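Local coordinates for protein histidine phosphotransferase (Caulobacter crescentus, PDB 2OOC) that probably relays phosphoryl groups between response regulators in a histidine-to-aspartate phosphorelay, as an essential regulator of stalk biogenesis, at residues 11-16 with 97-102. Residues are numbered along the deposited sequence; the frame is centred on the assembly and turned at random. Where two conformers were deposited one is given.
Sequences VDFAYL and LDIAAY
Phe13 and Tyr102 form an offset stack, ring centroids 4.2 Å apart and planes 21° from parallel. The overlap is tight: Tyr102 CD2 lies over the centre of the Phe13 ring, 3.4 Å from Phe13 CD1, and Tyr102 CB adds a CH-pi contact over the same face. Val11 CG1, anti to its backbone N (chi1 -178°), covers the opposite face toward the rim, so the phenyl is sandwiched. Phe13 CZ approaches Asp98 O obliquely at 3.5 Å, with Ile99 N at the ring edge. One turn before Tyr102, Asp98 OD2, in the conformer given, accepts a hydrogen bond from Val11 N at 3.1 Å, the donor standing 41° out of the carboxylate plane. In that conformer a water also bridges the same oxygen and Val11 O, donating to both. Val11 CG2 rests on Asp98 CB and Ile99 CG1. The Tyr102 hydroxyl is hydrogen-bonded to Glu17 OE2 on helix 13-19. Asp12, at the N-cap of that helix, accepts weak bonds at OD1 from Ala14 N and Tyr15 N. An apolar stack thus joins the short N-terminal helix to the long C-terminal helix of the Hpt bundle, bordered by polar bonds at Tyr102 and, in this Asp98 conformer, at the lead-in residue Val11.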
loop_
_atom_site.group_PDB
_atom_site.type_symbol
_atom_site.label_atom_id
_atom_site.label_comp_id
_atom_site.label_asym_id
_atom_site.label_seq_id
_atom_site.Cartn_x
_atom_site.Cartn_y
_atom_site.Cartn_z
ATOM N N VAL A 11 6.980 -4.025 -0.663
ATOM C CA VAL A 11 6.586 -3.480 -1.971
ATOM C C VAL A 11 7.594 -3.845 -3.039
ATOM O O VAL A 11 8.779 -3.680 -2.850
ATOM C CB VAL A 11 6.407 -1.989 -1.887
ATOM C CG1 VAL A 11 5.952 -1.373 -3.187
ATOM C CG2 VAL A 11 5.367 -1.654 -0.827
ATOM N N ASP A 12 7.081 -4.346 -4.167
ATOM C CA ASP A 12 7.914 -4.684 -5.297
ATOM C C ASP A 12 8.125 -3.454 -6.110
ATOM O O ASP A 12 7.277 -3.129 -6.985
ATOM C CB ASP A 12 7.184 -5.753 -6.148
ATOM C CG ASP A 12 8.086 -6.386 -7.139
ATOM O OD1 ASP A 12 9.036 -5.687 -7.577
ATOM O OD2 ASP A 12 7.813 -7.565 -7.481
ATOM N N PHE A 13 9.197 -2.698 -5.859
ATOM C CA PHE A 13 9.328 -1.422 -6.512
ATOM C C PHE A 13 9.656 -1.574 -8.001
ATOM O O PHE A 13 9.429 -0.671 -8.812
ATOM C CB PHE A 13 10.331 -0.490 -5.773
ATOM C CG PHE A 13 9.783 0.053 -4.493
ATOM C CD1 PHE A 13 8.781 0.996 -4.498
ATOM C CD2 PHE A 13 10.233 -0.406 -3.314
ATOM C CE1 PHE A 13 8.257 1.494 -3.268
ATOM C CE2 PHE A 13 9.706 0.081 -2.135
ATOM C CZ PHE A 13 8.740 1.004 -2.105
ATOM N N ALA A 14 10.160 -2.763 -8.382
ATOM C CA ALA A 14 10.367 -3.028 -9.814
ATOM C C ALA A 14 9.031 -2.982 -10.572
ATOM O O ALA A 14 8.926 -2.466 -11.703
ATOM C CB ALA A 14 11.022 -4.355 -9.978
ATOM N N TYR A 15 7.988 -3.533 -9.956
ATOM C CA TYR A 15 6.640 -3.512 -10.538
ATOM C C TYR A 15 6.154 -2.096 -10.746
ATOM O O TYR A 15 5.727 -1.690 -11.824
ATOM C CB TYR A 15 5.672 -4.328 -9.667
ATOM C CG TYR A 15 4.273 -4.381 -10.218
ATOM C CD1 TYR A 15 3.382 -3.336 -9.975
ATOM C CD2 TYR A 15 3.843 -5.437 -11.016
ATOM C CE1 TYR A 15 2.124 -3.337 -10.530
ATOM C CE2 TYR A 15 2.572 -5.454 -11.567
ATOM C CZ TYR A 15 1.729 -4.387 -11.299
ATOM O OH TYR A 15 0.475 -4.486 -11.834
ATOM N N LEU A 16 6.318 -1.295 -9.691
ATOM C CA LEU A 16 5.878 0.093 -9.792
ATOM C C LEU A 16 6.690 0.900 -10.821
ATOM O O LEU A 16 6.146 1.641 -11.642
ATOM C CB LEU A 16 5.974 0.753 -8.423
ATOM C CG LEU A 16 5.355 2.154 -8.451
ATOM C CD1 LEU A 16 3.959 2.189 -9.114
ATOM C CD2 LEU A 16 5.336 2.631 -7.022
ATOM N N LEU A 97 5.803 1.750 5.283
ATOM C CA LEU A 97 7.192 1.860 5.732
ATOM C C LEU A 97 8.113 1.902 4.542
ATOM O O LEU A 97 8.974 2.761 4.410
ATOM C CB LEU A 97 7.486 0.637 6.608
ATOM C CG LEU A 97 8.937 0.551 7.014
ATOM C CD1 LEU A 97 9.231 1.566 8.154
ATOM C CD2 LEU A 97 9.157 -0.855 7.561
ATOM N N ASP A 98 7.841 0.961 3.634
ATOM C CA ASP A 98 8.617 0.804 2.399
ATOM C C ASP A 98 8.462 2.010 1.471
ATOM O O ASP A 98 9.420 2.543 0.970
ATOM C CB ASP A 98 8.128 -0.457 1.645
ATOM C CG ASP A 98 8.924 -1.682 1.949
ATOM O OD1 ASP A 98 9.361 -1.782 3.115
ATOM O OD2 ASP A 98 9.076 -2.515 1.005
ATOM N N ILE A 99 7.227 2.412 1.284
ATOM C CA ILE A 99 6.910 3.521 0.384
ATOM C C ILE A 99 7.511 4.813 0.876
ATOM O O ILE A 99 8.122 5.567 0.094
ATOM C CB ILE A 99 5.391 3.635 0.223
ATOM C CG1 ILE A 99 4.922 2.477 -0.666
ATOM C CG2 ILE A 99 4.987 5.005 -0.352
ATOM C CD1 ILE A 99 3.410 2.313 -0.612
ATOM N N ALA A 100 7.391 5.085 2.180
ATOM C CA ALA A 100 7.967 6.297 2.738
ATOM C C ALA A 100 9.489 6.328 2.604
ATOM O O ALA A 100 10.151 7.325 2.298
ATOM C CB ALA A 100 7.551 6.499 4.202
ATOM N N ALA A 101 10.106 5.177 2.820
ATOM C CA ALA A 101 11.543 5.041 2.715
ATOM C C ALA A 101 12.075 5.208 1.284
ATOM O O ALA A 101 13.151 5.755 1.052
ATOM C CB ALA A 101 12.008 3.678 3.316
ATOM N N TYR A 102 11.295 4.713 0.305
ATOM C CA TYR A 102 11.642 4.855 -1.094
ATOM C C TYR A 102 11.597 6.323 -1.479
ATOM O O TYR A 102 12.518 6.791 -2.138
ATOM C CB TYR A 102 10.683 4.072 -1.935
ATOM C CG TYR A 102 10.938 4.064 -3.439
ATOM C CD1 TYR A 102 10.519 5.111 -4.215
ATOM C CD2 TYR A 102 11.551 2.995 -4.051
ATOM C CE1 TYR A 102 10.686 5.101 -5.581
ATOM C CE2 TYR A 102 11.719 2.964 -5.436
ATOM C CZ TYR A 102 11.288 4.029 -6.176
ATOM O OH TYR A 102 11.439 4.064 -7.547
HETATM O O HOH W 1 10.663 -3.378 -0.897
#